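Local atomic coordinates of 7,8-dihydro-6-hydroxymethylpterin pyrophosphokinase-dihydropteroate synthase (PDB entry 6JWS), a protein that probably catalyses two successive steps of folate biosynthesis, pyrophosphorylation of 6-hydroxymethyl-7,8-dihydropterin by ATP and condensation of the product with 4-aminobenzoate to 7,8-dihydropteroate. Residues V687-V690 and L691-K694; V415-M418 and F419-I422; L458-K461 and E462-I466; A581-H584 and D585-I588; L501-I504 and S505-N509. The protein carries 1 engineered substitution. All blocks are in the same frame, centred on the assembly; numbering follows the deposited sequence.

Contact 1: V687-V690 and L691-K694; sequences VHDV and LETK. With MG (magnesium ion), chain O.
The carboxylates of Asp689 and Glu692, their planes 74° apart, meet at a magnesium ion. Asp689 OD1 binds the metal at 2.3 Å and Glu692 OE2 at 2.2 Å; two waters and the backbone O of Met648 are its other ligands. A sharp bend at chi2 (92°) folds the Glu692 chain back, laying its CD 3.5 Å from Asp689 CB. The shared cation probably offsets the repulsion between the two acids, and the salt bridge from Asp689 OD2 to Arg608 probably adds to this. On the backbone of the same residue, Asp689 O receives two bonds from Thr693, from its OG1 at 2.7 Å and its N at 3.1 Å, which approach from opposite faces of the carbonyl plane. Thr693 OG1 also meets Val687 CG2 tip to tip. Asp689 is the N-cap residue of helix 690-704, but its carboxylate makes no capping bond and turns to the metal and Arg608. The arrangement is a metal site at a helix N terminus, just beyond strand 684-687 of the TIM barrel.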
loop_
_atom_site.group_PDB
_atom_site.type_symbol
_atom_site.label_atom_id
_atom_site.label_comp_id
_atom_site.label_asym_id
_atom_site.label_seq_id
_atom_site.Cartn_x
_atom_site.Cartn_y
_atom_site.Cartn_z
ATOM N N VAL B 687 18.148 -1.288 -9.483
ATOM C CA VAL B 687 17.308 -1.165 -10.665
ATOM C C VAL B 687 18.129 -0.717 -11.877
ATOM O O VAL B 687 19.142 -0.010 -11.737
ATOM C CB VAL B 687 16.092 -0.241 -10.408
ATOM C CG1 VAL B 687 15.194 -0.754 -9.278
ATOM C CG2 VAL B 687 16.504 1.215 -10.166
ATOM N N HIS B 688 17.687 -1.132 -13.073
ATOM C CA HIS B 688 18.252 -0.601 -14.309
ATOM C C HIS B 688 17.615 0.742 -14.685
ATOM O O HIS B 688 18.235 1.554 -15.364
ATOM C CB HIS B 688 18.011 -1.551 -15.485
ATOM C CG HIS B 688 18.617 -2.899 -15.319
ATOM N ND1 HIS B 688 17.933 -3.939 -14.700
ATOM C CD2 HIS B 688 19.818 -3.393 -15.706
ATOM C CE1 HIS B 688 18.687 -5.024 -14.721
ATOM N NE2 HIS B 688 19.850 -4.711 -15.321
ATOM N N ASP B 689 16.356 0.955 -14.291
ATOM C CA ASP B 689 15.548 2.050 -14.813
ATOM C C ASP B 689 15.383 3.099 -13.710
ATOM O O ASP B 689 14.397 3.099 -12.985
ATOM C CB ASP B 689 14.261 1.495 -15.428
ATOM C CG ASP B 689 14.495 0.471 -16.542
ATOM O OD1 ASP B 689 14.779 0.901 -17.682
ATOM O OD2 ASP B 689 14.386 -0.768 -16.282
ATOM N N VAL B 690 16.381 3.985 -13.587
ATOM C CA VAL B 690 16.508 4.864 -12.439
ATOM C C VAL B 690 15.469 5.990 -12.536
ATOM O O VAL B 690 14.796 6.282 -11.545
ATOM C CB VAL B 690 17.943 5.414 -12.290
ATOM C CG1 VAL B 690 18.030 6.440 -11.166
ATOM C CG2 VAL B 690 18.979 4.319 -12.072
ATOM N N LEU B 691 15.333 6.605 -13.729
ATOM C CA LEU B 691 14.427 7.730 -13.904
ATOM C C LEU B 691 13.002 7.260 -13.640
ATOM O O LEU B 691 12.228 7.951 -12.989
ATOM C CB LEU B 691 14.557 8.296 -15.325
ATOM C CG LEU B 691 13.516 9.360 -15.681
ATOM C CD1 LEU B 691 14.101 10.405 -16.641
ATOM C CD2 LEU B 691 12.235 8.721 -16.262
ATOM N N GLU B 692 12.660 6.088 -14.175
ATOM C CA GLU B 692 11.318 5.554 -14.029
ATOM C C GLU B 692 11.013 5.302 -12.546
ATOM O O GLU B 692 9.966 5.690 -12.042
ATOM C CB GLU B 692 11.205 4.275 -14.857
ATOM C CG GLU B 692 11.403 4.485 -16.353
ATOM C CD GLU B 692 12.825 4.326 -16.882
ATOM O OE1 GLU B 692 13.771 4.885 -16.280
ATOM O OE2 GLU B 692 12.992 3.615 -17.900
ATOM N N THR B 693 11.951 4.658 -11.838
ATOM C CA THR B 693 11.767 4.259 -10.451
ATOM C C THR B 693 11.644 5.498 -9.559
ATOM O O THR B 693 10.781 5.562 -8.682
ATOM C CB THR B 693 12.907 3.320 -10.016
ATOM O OG1 THR B 693 12.924 2.215 -10.928
ATOM C CG2 THR B 693 12.747 2.815 -8.598
ATOM N N LYS B 694 12.530 6.478 -9.780
ATOM C CA LYS B 694 12.504 7.719 -9.018
ATOM C C LYS B 694 11.171 8.454 -9.203
ATOM O O LYS B 694 10.695 9.100 -8.268
ATOM C CB LYS B 694 13.658 8.626 -9.457
ATOM C CG LYS B 694 13.897 9.861 -8.593
ATOM C CD LYS B 694 14.222 9.512 -7.154
ATOM C CE LYS B 694 14.811 10.659 -6.359
ATOM N NZ LYS B 694 13.925 11.845 -6.370
HETATM MG MG MG O . 14.679 2.774 -19.008
HETATM O O HOH W 1 14.262 4.571 -20.541
HETATM O O HOH W 2 15.595 4.251 -17.705
#

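Contact 2: V415-M418 and F419-I422; sequences VQRM and FEMI
Met421 CG sits 3.5 Å above the plane of the Arg417 guanidinium, over its centre, and this i to i+4 pair is the close-packed part of the contact. Both segments lie on helix 411-424, an outer helix of the TIM barrel that packs on helix 448-464. The two side chains cross at about a right angle: Arg417 has CG anti to its backbone N (chi1 -178°) and then turns at chi2, which brings the guanidinium over the next helical turn, about 6 Å from the magnesium ion. On another side of the helix, Ile422 CG1 comes as close as 3.1 Å to Met418 O. Val415 and Phe419 run side by side, with Val415 CG1 in the plane of the ring at its edge, 3.8 Å from Phe419 CE2. The looser, more solvent-exposed side carries Gln416 and Glu420. There, i to i+3, Glu420 OE2 reaches Arg417 NH1 at 3.2 Å, a salt bridge whose hydrogen bond is weak, with an angle of 125° at the hydrogen. The guanidinium is thus covered on one face by the methionine and paired only weakly, by geometry, with Glu420 and Glu424, which suggests that its position rests on packing as well as charge.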
loop_
_atom_site.group_PDB
_atom_site.type_symbol
_atom_site.label_atom_id
_atom_site.label_comp_id
_atom_site.label_asym_id
_atom_site.label_seq_id
_atom_site.Cartn_x
_atom_site.Cartn_y
_atom_site.Cartn_z
ATOM N N VAL B 415 31.182 5.709 -17.703
ATOM C CA VAL B 415 31.177 6.781 -16.722
ATOM C C VAL B 415 30.039 7.764 -17.018
ATOM O O VAL B 415 29.404 8.291 -16.101
ATOM C CB VAL B 415 32.566 7.443 -16.627
ATOM C CG1 VAL B 415 32.537 8.766 -15.875
ATOM C CG2 VAL B 415 33.561 6.498 -15.977
ATOM N N GLN B 416 29.766 7.982 -18.307
ATOM C CA GLN B 416 28.671 8.825 -18.736
ATOM C C GLN B 416 27.372 8.297 -18.120
ATOM O O GLN B 416 26.586 9.067 -17.570
ATOM C CB GLN B 416 28.574 8.758 -20.258
ATOM C CG GLN B 416 28.293 10.081 -20.951
ATOM C CD GLN B 416 28.820 10.015 -22.369
ATOM O OE1 GLN B 416 29.929 10.469 -22.666
ATOM N NE2 GLN B 416 28.046 9.406 -23.256
ATOM N N ARG B 417 27.155 6.979 -18.249
ATOM C CA ARG B 417 25.990 6.284 -17.721
ATOM C C ARG B 417 25.889 6.472 -16.205
ATOM O O ARG B 417 24.797 6.693 -15.692
ATOM C CB ARG B 417 26.016 4.811 -18.139
ATOM C CG ARG B 417 24.810 3.999 -17.688
ATOM C CD ARG B 417 23.463 4.467 -18.213
ATOM N NE ARG B 417 22.381 3.665 -17.643
ATOM C CZ ARG B 417 21.206 4.142 -17.226
ATOM N NH1 ARG B 417 20.935 5.436 -17.318
ATOM N NH2 ARG B 417 20.308 3.317 -16.713
ATOM N N MET B 418 27.031 6.433 -15.503
ATOM C CA MET B 418 27.063 6.654 -14.065
ATOM C C MET B 418 26.582 8.058 -13.719
ATOM O O MET B 418 25.882 8.231 -12.722
ATOM C CB MET B 418 28.457 6.427 -13.471
ATOM C CG MET B 418 28.849 4.973 -13.518
ATOM S SD MET B 418 30.548 4.626 -13.034
ATOM C CE MET B 418 30.501 5.076 -11.298
ATOM N N PHE B 419 26.960 9.052 -14.536
ATOM C CA PHE B 419 26.542 10.426 -14.297
ATOM C C PHE B 419 25.042 10.570 -14.564
ATOM O O PHE B 419 24.330 11.246 -13.834
ATOM C CB PHE B 419 27.440 11.419 -15.049
ATOM C CG PHE B 419 28.674 11.834 -14.278
ATOM C CD1 PHE B 419 28.632 12.887 -13.371
ATOM C CD2 PHE B 419 29.884 11.175 -14.452
ATOM C CE1 PHE B 419 29.762 13.255 -12.655
ATOM C CE2 PHE B 419 31.012 11.531 -13.727
ATOM C CZ PHE B 419 30.949 12.570 -12.830
ATOM N N GLU B 420 24.568 9.923 -15.615
ATOM C CA GLU B 420 23.160 9.883 -15.959
ATOM C C GLU B 420 22.321 9.343 -14.783
ATOM O O GLU B 420 21.281 9.905 -14.419
ATOM C CB GLU B 420 23.070 8.999 -17.198
ATOM C CG GLU B 420 21.966 9.346 -18.160
ATOM C CD GLU B 420 22.111 8.491 -19.406
ATOM O OE1 GLU B 420 23.153 8.629 -20.111
ATOM O OE2 GLU B 420 21.223 7.655 -19.641
ATOM N N MET B 421 22.781 8.255 -14.156
ATOM C CA MET B 421 21.987 7.617 -13.112
ATOM C C MET B 421 21.964 8.491 -11.858
ATOM O O MET B 421 20.952 8.555 -11.160
ATOM C CB MET B 421 22.482 6.203 -12.799
ATOM C CG MET B 421 22.090 5.208 -13.879
ATOM S SD MET B 421 22.535 3.484 -13.510
ATOM C CE MET B 421 24.322 3.590 -13.362
ATOM N N ILE B 422 23.070 9.191 -11.598
ATOM C CA ILE B 422 23.114 10.145 -10.500
ATOM C C ILE B 422 22.065 11.240 -10.742
ATOM O O ILE B 422 21.251 11.529 -9.867
ATOM C CB ILE B 422 24.532 10.725 -10.337
ATOM C CG1 ILE B 422 25.552 9.635 -10.000
ATOM C CG2 ILE B 422 24.554 11.835 -9.303
ATOM C CD1 ILE B 422 26.988 10.086 -10.203
#

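Contact 3: L458-K461 and E462-I466; sequences LFQK and EWNDI
Trp463 and Phe459, one helical turn apart, lie side by side and point the same way. From the backbone outward, Trp463 CB rests 3.4 Å from Phe459 O, the carbonyl that accepts Trp463 N at 2.8 Å. CG then stands anti to the backbone N (chi1 -177°), swinging the indole out beside the phenylalanine, where Trp463 CE3 comes 4.2 Å from Phe459 CZ. The rest of the indole leads away from 458-461, and the side chain touches Phe419, Lys476 and Pro477. On the polar side, Glu462 CG lies 3.3 Å from Leu458 O, and its bent chain leaves Glu462 OE1 4.0 Å from Lys461 NZ, opposite charges near each other but beyond salt-bridge distance. Gln460 and Asn464 run alongside each other with amide planes 30° apart. At the C-terminal end Asp465 centres an inverse gamma turn. Helix 448-464 packs against helix 411-424 through Leu458 on Val415 and Phe459 on Met418 and Ile422, and Gln460 NE2 bonds to Asn495 O just after helix 486-494.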
loop_
_atom_site.group_PDB
_atom_site.type_symbol
_atom_site.label_atom_id
_atom_site.label_comp_id
_atom_site.label_asym_id
_atom_site.label_seq_id
_atom_site.Cartn_x
_atom_site.Cartn_y
_atom_site.Cartn_z
ATOM N N LEU B 458 38.290 6.196 -13.833
ATOM C CA LEU B 458 37.827 7.311 -14.645
ATOM C C LEU B 458 36.701 8.062 -13.924
ATOM O O LEU B 458 36.672 9.296 -13.931
ATOM C CB LEU B 458 37.394 6.772 -16.017
ATOM C CG LEU B 458 36.936 7.811 -17.047
ATOM C CD1 LEU B 458 37.999 8.875 -17.276
ATOM C CD2 LEU B 458 36.572 7.161 -18.374
ATOM N N PHE B 459 35.790 7.325 -13.264
ATOM C CA PHE B 459 34.712 7.991 -12.545
ATOM C C PHE B 459 35.271 8.891 -11.445
ATOM O O PHE B 459 34.810 10.024 -11.279
ATOM C CB PHE B 459 33.697 7.005 -11.956
ATOM C CG PHE B 459 32.646 7.709 -11.145
ATOM C CD1 PHE B 459 31.585 8.348 -11.768
ATOM C CD2 PHE B 459 32.752 7.780 -9.764
ATOM C CE1 PHE B 459 30.633 9.025 -11.020
ATOM C CE2 PHE B 459 31.800 8.463 -9.021
ATOM C CZ PHE B 459 30.746 9.091 -9.651
ATOM N N GLN B 460 36.234 8.364 -10.679
ATOM C CA GLN B 460 36.853 9.088 -9.578
ATOM C C GLN B 460 37.464 10.386 -10.126
ATOM O O GLN B 460 37.267 11.459 -9.563
ATOM C CB GLN B 460 37.840 8.151 -8.862
ATOM C CG GLN B 460 38.681 8.782 -7.756
ATOM C CD GLN B 460 39.829 7.924 -7.255
ATOM O OE1 GLN B 460 40.682 7.464 -8.019
ATOM N NE2 GLN B 460 39.890 7.714 -5.944
ATOM N N LYS B 461 38.158 10.279 -11.269
ATOM C CA LYS B 461 38.854 11.396 -11.888
ATOM C C LYS B 461 37.855 12.466 -12.329
ATOM O O LYS B 461 38.034 13.638 -12.011
ATOM C CB LYS B 461 39.770 10.901 -13.015
ATOM C CG LYS B 461 40.513 11.981 -13.789
ATOM C CD LYS B 461 40.872 11.553 -15.204
ATOM C CE LYS B 461 40.598 12.619 -16.251
ATOM N NZ LYS B 461 40.279 12.037 -17.579
ATOM N N GLU B 462 36.800 12.063 -13.048
ATOM C CA GLU B 462 35.772 12.992 -13.495
ATOM C C GLU B 462 35.054 13.635 -12.305
ATOM O O GLU B 462 34.751 14.828 -12.324
ATOM C CB GLU B 462 34.765 12.319 -14.429
ATOM C CG GLU B 462 35.365 11.738 -15.699
ATOM C CD GLU B 462 35.999 12.710 -16.690
ATOM O OE1 GLU B 462 36.801 13.577 -16.265
ATOM O OE2 GLU B 462 35.705 12.587 -17.899
ATOM N N TRP B 463 34.765 12.851 -11.262
ATOM C CA TRP B 463 34.070 13.427 -10.124
ATOM C C TRP B 463 34.910 14.555 -9.543
ATOM O O TRP B 463 34.374 15.597 -9.181
ATOM C CB TRP B 463 33.720 12.398 -9.035
ATOM C CG TRP B 463 32.934 13.047 -7.938
ATOM C CD1 TRP B 463 33.410 13.518 -6.749
ATOM C CD2 TRP B 463 31.543 13.408 -7.982
ATOM N NE1 TRP B 463 32.403 14.108 -6.032
ATOM C CE2 TRP B 463 31.248 14.059 -6.768
ATOM C CE3 TRP B 463 30.514 13.219 -8.916
ATOM C CZ2 TRP B 463 29.970 14.512 -6.462
ATOM C CZ3 TRP B 463 29.246 13.670 -8.617
ATOM C CH2 TRP B 463 28.984 14.305 -7.401
ATOM N N ASN B 464 36.216 14.292 -9.431
ATOM C CA ASN B 464 37.168 15.181 -8.788
ATOM C C ASN B 464 37.319 16.470 -9.598
ATOM O O ASN B 464 37.584 17.522 -9.023
ATOM C CB ASN B 464 38.509 14.484 -8.552
ATOM C CG ASN B 464 38.479 13.489 -7.407
ATOM O OD1 ASN B 464 37.805 13.704 -6.402
ATOM N ND2 ASN B 464 39.226 12.405 -7.539
ATOM N N ASP B 465 37.131 16.381 -10.924
ATOM C CA ASP B 465 37.200 17.536 -11.809
ATOM C C ASP B 465 35.940 18.382 -11.624
ATOM O O ASP B 465 35.111 18.493 -12.528
ATOM C CB ASP B 465 37.411 17.135 -13.276
ATOM C CG ASP B 465 38.781 16.562 -13.617
ATOM O OD1 ASP B 465 39.631 16.424 -12.700
ATOM O OD2 ASP B 465 38.990 16.248 -14.807
ATOM N N ILE B 466 35.811 18.954 -10.421
ATOM C CA ILE B 466 34.686 19.790 -10.037
ATOM C C ILE B 466 35.177 20.787 -8.988
ATOM O O ILE B 466 35.759 20.395 -7.976
ATOM C CB ILE B 466 33.486 18.933 -9.560
ATOM C CG1 ILE B 466 32.141 19.597 -9.868
ATOM C CG2 ILE B 466 33.604 18.518 -8.095
ATOM C CD1 ILE B 466 31.729 19.505 -11.323
#

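Contact 4: A581-H584 and D585-I588; sequences AKKH and DQSI. With ACT (acetate ion), chain N.
This is a helix N-terminal junction, in which the loop after strand 572-575 of the TIM barrel turns into helix 584-592, and Gln586, at N3, reaches back to Lys583, the N-cap residue, to form half of a capping box. Gln586 OE1 accepts the backbone N of Lys583 at 2.8 Å, in the carbonyl plane and on a lone pair. Its chain, extended beyond CG (chi2 172°), runs beside the Lys583 side chain, and Lys583 CB lies 3.5 Å from Gln586 OE1. In return Lys583 O takes Ser587 N at 2.9 Å, nearly straight on, and more weakly Gln586 N, so loop and first turn are bonded in both directions. The other end of the amide, Gln586 NE2, donates to Thr542 O and, at 3.1 Å, to the O of an acetate ion probably left from crystallisation. A water bridges Lys582, His584 and Ser587: it donates to Lys582 O at 2.9 Å and is hydrogen-bonded to His584 ND1, lying in the plane of the imidazole at its edge, and to Ser587 OG, itself also bonded to Gly579 N. Lys582 CB packs 3.9 Å from Gln586 CB. The junction touches helix 547-564 through Gln586 and Lys582, whose NZ leads away to Phe580 O and other acceptors, and helix 610-613 through His584 and Ser587, with Lys702 of the second subunit against Asp585 and Ile588.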
loop_
_atom_site.group_PDB
_atom_site.type_symbol
_atom_site.label_atom_id
_atom_site.label_comp_id
_atom_site.label_asym_id
_atom_site.label_seq_id
_atom_site.Cartn_x
_atom_site.Cartn_y
_atom_site.Cartn_z
ATOM N N ALA B 581 18.354 -19.331 -7.801
ATOM C CA ALA B 581 17.847 -20.599 -7.299
ATOM C C ALA B 581 16.471 -20.418 -6.660
ATOM O O ALA B 581 16.200 -20.974 -5.585
ATOM C CB ALA B 581 18.817 -21.273 -6.339
ATOM N N LYS B 582 15.599 -19.661 -7.336
ATOM C CA LYS B 582 14.190 -19.631 -6.953
ATOM C C LYS B 582 13.338 -19.753 -8.218
ATOM O O LYS B 582 13.600 -19.070 -9.197
ATOM C CB LYS B 582 13.844 -18.346 -6.186
ATOM C CG LYS B 582 14.388 -18.243 -4.765
ATOM C CD LYS B 582 15.653 -17.419 -4.676
ATOM C CE LYS B 582 16.415 -17.615 -3.381
ATOM N NZ LYS B 582 17.692 -16.867 -3.403
ATOM N N LYS B 583 12.320 -20.628 -8.194
ATOM C CA LYS B 583 11.263 -20.596 -9.199
ATOM C C LYS B 583 10.530 -19.257 -9.080
ATOM O O LYS B 583 10.599 -18.588 -8.041
ATOM C CB LYS B 583 10.309 -21.786 -9.041
ATOM C CG LYS B 583 10.935 -23.175 -9.222
ATOM C CD LYS B 583 11.049 -23.593 -10.680
ATOM C CE LYS B 583 11.634 -24.973 -10.914
ATOM N NZ LYS B 583 13.043 -24.918 -11.386
ATOM N N HIS B 584 9.836 -18.880 -10.161
ATOM C CA HIS B 584 9.109 -17.623 -10.243
ATOM C C HIS B 584 8.135 -17.469 -9.080
ATOM O O HIS B 584 8.133 -16.427 -8.435
ATOM C CB HIS B 584 8.498 -17.436 -11.643
ATOM C CG HIS B 584 9.542 -17.476 -12.710
ATOM N ND1 HIS B 584 10.857 -17.078 -12.470
ATOM C CD2 HIS B 584 9.495 -17.880 -13.998
ATOM C CE1 HIS B 584 11.571 -17.224 -13.576
ATOM N NE2 HIS B 584 10.754 -17.721 -14.528
ATOM N N ASP B 585 7.373 -18.532 -8.771
ATOM C CA ASP B 585 6.459 -18.542 -7.630
ATOM C C ASP B 585 7.195 -18.353 -6.300
ATOM O O ASP B 585 6.609 -17.824 -5.357
ATOM C CB ASP B 585 5.522 -19.759 -7.628
ATOM C CG ASP B 585 4.450 -19.705 -8.719
ATOM O OD1 ASP B 585 3.996 -18.573 -9.076
ATOM O OD2 ASP B 585 4.071 -20.793 -9.225
ATOM N N GLN B 586 8.470 -18.774 -6.232
ATOM C CA GLN B 586 9.254 -18.663 -5.008
ATOM C C GLN B 586 9.754 -17.237 -4.854
ATOM O O GLN B 586 9.753 -16.707 -3.751
ATOM C CB GLN B 586 10.405 -19.678 -4.952
ATOM C CG GLN B 586 9.920 -21.117 -4.841
ATOM C CD GLN B 586 11.026 -22.139 -4.971
ATOM O OE1 GLN B 586 11.867 -22.048 -5.873
ATOM N NE2 GLN B 586 11.015 -23.147 -4.096
ATOM N N SER B 587 10.182 -16.637 -5.969
ATOM C CA SER B 587 10.549 -15.230 -5.981
ATOM C C SER B 587 9.375 -14.396 -5.465
ATOM O O SER B 587 9.551 -13.567 -4.576
ATOM C CB SER B 587 10.989 -14.784 -7.370
ATOM O OG SER B 587 12.277 -15.288 -7.669
ATOM N N ILE B 588 8.162 -14.693 -5.948
ATOM C CA ILE B 588 6.970 -13.972 -5.513
ATOM C C ILE B 588 6.736 -14.201 -4.024
ATOM O O ILE B 588 6.421 -13.273 -3.273
ATOM C CB ILE B 588 5.741 -14.346 -6.373
ATOM C CG1 ILE B 588 5.841 -13.702 -7.756
ATOM C CG2 ILE B 588 4.462 -13.916 -5.682
ATOM C CD1 ILE B 588 5.274 -14.557 -8.899
HETATM C C ACT N . 8.200 -23.434 -2.231
HETATM O O ACT N . 9.231 -23.724 -1.608
HETATM O OXT ACT N . 7.370 -22.592 -1.835
HETATM C CH3 ACT N . 7.920 -24.161 -3.573
HETATM O O HOH W 3 12.524 -16.556 -10.201
#

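Contact 5: L501-I504 and S505-N509; sequences LNDI and SACTN. With PT1 (pteroic acid), chain I.
Ser505, bonded through its N and OG to Asp503, opens the turn that ends strand 500-503 of the TIM barrel, on the rim beside the pteroic acid pocket. A type I beta turn runs from Asp503 to Ala506, followed by an overlapping type I' turn from Ser505 to Thr508. Ser505 OG gives Asp503 OD1 a 2.7 Å bond on its syn lone pair; chi1 of 78° sets this hydroxyl between the backbone N and the carbonyl carbon, facing the acid. Ser505 N joins the same oxygen at 2.9 Å, nearly along its C-O axis. Ala506 N closes the first turn on Asp503 O at 2.9 Å, standing well above the carbonyl plane. Cys507 N then adds a third donor to Asp503 OD1 at 3.0 Å, from above the carboxylate plane. Three bonds from three directions thus fix the carboxylate and the turn around it. Cys507 SG packs 4.2 Å from Leu501 CD2. Thr508 OG1 and N both return to Ser505 O, and Asn509 N bonds to Ser505 OG, which thereby donates and accepts. The two residues flanking Asp503 face the ligand: Ile504 CG2 lies 3.5 Å from pteroic acid N9, while Asn502 pairs with the pterin, its OD1 accepting N11 of pteroic acid at 2.9 Å and its ND2 donating to N9 of pteroic acid at 3.2 Å.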
loop_
_atom_site.group_PDB
_atom_site.type_symbol
_atom_site.label_atom_id
_atom_site.label_comp_id
_atom_site.label_asym_id
_atom_site.label_seq_id
_atom_site.Cartn_x
_atom_site.Cartn_y
_atom_site.Cartn_z
ATOM N N LEU B 501 30.811 -3.325 -0.421
ATOM C CA LEU B 501 30.908 -4.635 -1.047
ATOM C C LEU B 501 29.499 -5.215 -1.241
ATOM O O LEU B 501 28.721 -5.353 -0.298
ATOM C CB LEU B 501 31.804 -5.555 -0.205
ATOM C CG LEU B 501 31.852 -7.034 -0.633
ATOM C CD1 LEU B 501 32.447 -7.199 -2.033
ATOM C CD2 LEU B 501 32.663 -7.865 0.349
ATOM N N ASN B 502 29.187 -5.575 -2.485
ATOM C CA ASN B 502 27.987 -6.319 -2.809
ATOM C C ASN B 502 28.393 -7.747 -3.177
ATOM O O ASN B 502 28.803 -8.003 -4.305
ATOM C CB ASN B 502 27.235 -5.633 -3.954
ATOM C CG ASN B 502 26.042 -6.430 -4.422
ATOM O OD1 ASN B 502 25.578 -7.311 -3.702
ATOM N ND2 ASN B 502 25.567 -6.163 -5.635
ATOM N N ASP B 503 28.273 -8.680 -2.216
ATOM C CA ASP B 503 28.816 -10.025 -2.371
ATOM C C ASP B 503 27.668 -11.036 -2.503
ATOM O O ASP B 503 27.044 -11.425 -1.516
ATOM C CB ASP B 503 29.783 -10.342 -1.226
ATOM C CG ASP B 503 30.588 -11.628 -1.399
ATOM O OD1 ASP B 503 30.003 -12.678 -1.839
ATOM O OD2 ASP B 503 31.814 -11.573 -1.128
ATOM N N ILE B 504 27.400 -11.470 -3.742
ATOM C CA ILE B 504 26.273 -12.353 -4.003
ATOM C C ILE B 504 26.504 -13.757 -3.431
ATOM O O ILE B 504 25.580 -14.561 -3.425
ATOM C CB ILE B 504 25.899 -12.378 -5.497
ATOM C CG1 ILE B 504 27.010 -12.975 -6.381
ATOM C CG2 ILE B 504 25.453 -10.994 -5.968
ATOM C CD1 ILE B 504 26.540 -13.385 -7.774
ATOM N N SER B 505 27.702 -14.055 -2.920
ATOM C CA SER B 505 27.935 -15.326 -2.236
ATOM C C SER B 505 27.773 -15.191 -0.716
ATOM O O SER B 505 28.034 -16.134 0.028
ATOM C CB SER B 505 29.287 -15.955 -2.624
ATOM O OG SER B 505 30.394 -15.331 -1.955
ATOM N N ALA B 506 27.380 -14.005 -0.249
ATOM C CA ALA B 506 27.370 -13.655 1.167
ATOM C C ALA B 506 28.741 -13.932 1.798
ATOM O O ALA B 506 28.836 -14.350 2.952
ATOM C CB ALA B 506 26.230 -14.335 1.903
ATOM N N CYS B 507 29.801 -13.680 1.014
ATOM C CA CYS B 507 31.181 -13.766 1.468
ATOM C C CYS B 507 31.543 -15.216 1.792
ATOM O O CYS B 507 32.378 -15.461 2.653
ATOM C CB CYS B 507 31.406 -12.897 2.699
ATOM S SG CYS B 507 31.073 -11.132 2.443
ATOM N N THR B 508 30.887 -16.186 1.143
ATOM C CA THR B 508 31.293 -17.570 1.296
ATOM C C THR B 508 32.299 -17.977 0.220
ATOM O O THR B 508 32.955 -18.997 0.406
ATOM C CB THR B 508 30.114 -18.558 1.279
ATOM O OG1 THR B 508 29.441 -18.451 0.023
ATOM C CG2 THR B 508 29.134 -18.361 2.418
ATOM N N ASN B 509 32.369 -17.263 -0.922
ATOM C CA ASN B 509 33.353 -17.590 -1.952
ATOM C C ASN B 509 34.759 -17.425 -1.372
ATOM O O ASN B 509 35.629 -18.249 -1.614
ATOM C CB ASN B 509 33.266 -16.756 -3.238
ATOM C CG ASN B 509 34.501 -16.902 -4.129
ATOM O OD1 ASN B 509 34.757 -17.964 -4.692
ATOM N ND2 ASN B 509 35.273 -15.839 -4.310
HETATM C C2 PT1 I . 20.648 -9.065 -6.872
HETATM C C3 PT1 I . 21.536 -9.119 -8.034
HETATM C C5 PT1 I . 22.918 -8.678 -7.818
HETATM N N6 PT1 I . 21.135 -9.539 -9.258
HETATM C C7 PT1 I . 22.416 -8.263 -5.512
HETATM N N9 PT1 I . 23.288 -8.265 -6.572
HETATM C C10 PT1 I . 22.033 -9.583 -10.278
HETATM N N11 PT1 I . 22.826 -7.856 -4.256
HETATM C C12 PT1 I . 23.351 -9.195 -10.070
HETATM C C21 PT1 I . 16.507 -13.756 -13.509
HETATM O O22 PT1 I . 15.934 -13.242 -14.508
HETATM O O1 PT1 I . 19.374 -9.459 -6.994
HETATM N N4 PT1 I . 21.120 -8.639 -5.680
HETATM N N8 PT1 I . 23.758 -8.739 -8.866
HETATM C C13 PT1 I . 21.580 -10.098 -11.617
HETATM N N14 PT1 I . 21.356 -11.566 -11.506
HETATM C C15 PT1 I . 20.208 -12.107 -11.977
HETATM C C16 PT1 I . 19.657 -13.249 -11.358
HETATM C C17 PT1 I . 19.581 -11.502 -13.115
HETATM C C18 PT1 I . 18.448 -13.785 -11.865
HETATM C C19 PT1 I . 18.383 -12.063 -13.623
HETATM C C20 PT1 I . 17.808 -13.190 -12.985
HETATM O O23 PT1 I . 15.996 -14.736 -12.943
#

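All five contacts are local and follow one another in series; none nests in or crosses another. Contact 2, on helix 411-424, comes first, then contact 3 on helix 448-464. These two touch, Met418 CE lying 3.4 Å from Phe459 CG, and join neighbouring outer helices of the barrel. Contact 5 closes the turn after strand 500-503, and contact 4 closes the start of helix 584-592; their nearest atoms are about 8 Å apart, and both contacts lie near the pteroic acid. Contact 1, the last, returns to the beginning: His688 O lies 3.0 Å from Arg417 NH2, bringing the loop after strand 684-687 against helix 411-424. Contacts 1 and 4 both touch the second subunit.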